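Local coordinates for type II secretion ATPase XpsE (Xanthomonas campestris, PDB 2D28), which belongs to the type II secretion ATPases of the GspE family and is represented here by its N-terminal domain, at residues L91-C97 and I140-E145. The protein carries 1 engineered substitution. Numbering follows the deposited sequence.
Sequences LKQFHLC and IDDLIE
The imidazole of His95 meets Asp141 at its edge: ND1 lies 2.7 Å from Asp141 OD1, nearly in the ring plane, while Lys92 O sits over the centre of one ring face. The hydrogen bond from ND1 is almost straight (166° at the hydrogen) and reaches the syn lone pair of OD1, although ring and carboxylate planes are turned 46° apart. Histidine suits this place because its ring offers an N-H to the neighbouring helix; the nearby carboxylate would tend to keep a proton on ND1 and could favour a charged imidazolium. One turn further along helix 137-147, Glu145 OE1 takes Lys92 NZ at 2.6 Å in a salt bridge, nearly along its C-O axis; long, flexible chains suit this more exposed side.

Between these polar links, Ile144 fills the interface. With its CG1 beside the backbone N (chi1 -69°), it sends CD1 to within 3.6 Å of Leu96 O and onto Leu91 CB, while CG2 touches the Lys92 chain at CG. Cys97 is small enough to let the helix close in, its CB 3.9 Å from Ile144 CG1 and its SG 4.0 Å from Leu143 CD2. Ile140 CG2 lies against the His95 carbonyl carbon (3.7 Å), where the chain, at positive phi, turns from helix to strand. Trp109 of strand 105-110 and Ala111 also touch Ile140. Helix 137-147 thus packs against the helix-to-strand turn at an outermost strand of the three-stranded sheet, an alpha/beta layering within the MshEN domain.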
# COMPACT_ATOMS: atom_id res chain seq x y z
N LEU A 91 11.88 -0.45 1.24
CA LEU A 91 10.74 0.29 1.85
C LEU A 91 10.26 1.46 1.01
O LEU A 91 9.03 1.62 0.74
CB LEU A 91 11.10 0.75 3.26
CG LEU A 91 11.55 -0.33 4.24
CD1 LEU A 91 11.75 0.32 5.61
CD2 LEU A 91 10.66 -1.53 4.30
N LYS A 92 11.22 2.28 0.57
CA LYS A 92 10.91 3.44 -0.25
C LYS A 92 10.38 3.07 -1.62
O LYS A 92 9.39 3.66 -2.07
CB LYS A 92 12.06 4.45 -0.34
CG LYS A 92 12.50 5.00 0.93
CD LYS A 92 13.74 5.98 0.75
CE LYS A 92 14.18 6.41 2.06
NZ LYS A 92 14.19 7.90 2.23
N GLN A 93 10.99 2.10 -2.30
CA GLN A 93 10.50 1.71 -3.59
C GLN A 93 9.09 1.15 -3.53
O GLN A 93 8.28 1.38 -4.44
CB GLN A 93 11.40 0.59 -4.19
CG GLN A 93 10.90 0.12 -5.47
CD GLN A 93 11.52 -1.21 -5.95
OE1 GLN A 93 12.54 -1.65 -5.43
NE2 GLN A 93 10.90 -1.82 -6.93
N PHE A 94 8.81 0.32 -2.52
CA PHE A 94 7.49 -0.36 -2.49
C PHE A 94 6.42 0.41 -1.69
O PHE A 94 5.19 0.02 -1.69
CB PHE A 94 7.69 -1.79 -1.99
CG PHE A 94 8.33 -2.69 -3.04
CD1 PHE A 94 7.56 -3.19 -4.13
CD2 PHE A 94 9.68 -2.92 -3.02
CE1 PHE A 94 8.18 -3.98 -5.10
CE2 PHE A 94 10.30 -3.67 -4.05
CZ PHE A 94 9.54 -4.21 -5.07
N HIS A 95 6.88 1.46 -0.97
CA HIS A 95 6.05 2.32 -0.11
C HIS A 95 5.35 1.48 0.92
O HIS A 95 4.11 1.37 0.95
CB HIS A 95 5.00 3.11 -0.91
CG HIS A 95 5.58 3.90 -2.04
ND1 HIS A 95 6.13 5.16 -1.88
CD2 HIS A 95 5.84 3.54 -3.32
CE1 HIS A 95 6.63 5.56 -3.05
NE2 HIS A 95 6.45 4.60 -3.94
N LEU A 96 6.13 0.79 1.75
CA LEU A 96 5.52 0.02 2.83
C LEU A 96 6.58 0.05 3.97
O LEU A 96 7.74 0.41 3.73
CB LEU A 96 5.29 -1.40 2.38
CG LEU A 96 6.36 -2.16 1.62
CD1 LEU A 96 7.39 -2.75 2.55
CD2 LEU A 96 5.75 -3.33 0.83
N CYS A 97 6.17 -0.25 5.17
CA CYS A 97 6.96 0.01 6.37
C CYS A 97 6.56 -0.87 7.55
O CYS A 97 5.41 -0.86 7.94
CB CYS A 97 6.82 1.49 6.78
SG CYS A 97 8.11 1.93 8.03
N ILE A 140 3.05 6.97 4.67
CA ILE A 140 4.04 5.89 4.78
C ILE A 140 5.43 6.43 4.42
O ILE A 140 6.41 6.17 5.15
CB ILE A 140 3.65 4.71 3.86
CG1 ILE A 140 2.36 4.09 4.34
CG2 ILE A 140 4.78 3.68 3.80
CD1 ILE A 140 1.82 3.01 3.49
N ASP A 141 5.54 7.15 3.31
CA ASP A 141 6.86 7.70 2.91
C ASP A 141 7.47 8.60 3.99
O ASP A 141 8.63 8.47 4.31
CB ASP A 141 6.72 8.50 1.65
CG ASP A 141 6.40 7.63 0.49
OD1 ASP A 141 6.56 6.38 0.53
OD2 ASP A 141 5.96 8.14 -0.52
N ASP A 142 6.61 9.42 4.59
CA ASP A 142 7.00 10.35 5.64
C ASP A 142 7.51 9.60 6.85
O ASP A 142 8.57 9.90 7.39
CB ASP A 142 5.80 11.22 6.04
CG ASP A 142 5.51 12.34 5.06
OD1 ASP A 142 6.22 12.57 4.07
OD2 ASP A 142 4.52 13.03 5.20
N LEU A 143 6.80 8.56 7.27
CA LEU A 143 7.21 7.76 8.41
C LEU A 143 8.53 7.05 8.11
O LEU A 143 9.44 6.98 9.01
CB LEU A 143 6.18 6.67 8.78
CG LEU A 143 6.58 5.85 10.00
CD1 LEU A 143 6.25 6.65 11.22
CD2 LEU A 143 5.86 4.55 10.01
N ILE A 144 8.68 6.50 6.90
CA ILE A 144 9.93 5.79 6.57
C ILE A 144 11.09 6.77 6.81
O ILE A 144 12.05 6.38 7.48
CB ILE A 144 9.97 5.28 5.15
CG1 ILE A 144 8.96 4.12 4.95
CG2 ILE A 144 11.44 4.82 4.77
CD1 ILE A 144 8.56 3.88 3.50
N GLU A 145 11.00 7.99 6.31
CA GLU A 145 12.08 8.97 6.42
C GLU A 145 12.33 9.45 7.85
O GLU A 145 13.50 9.64 8.27
CB GLU A 145 11.81 10.21 5.56
CG GLU A 145 13.00 11.18 5.43
CD GLU A 145 14.27 10.44 5.06
OE1 GLU A 145 14.31 9.83 3.96
OE2 GLU A 145 15.23 10.39 5.89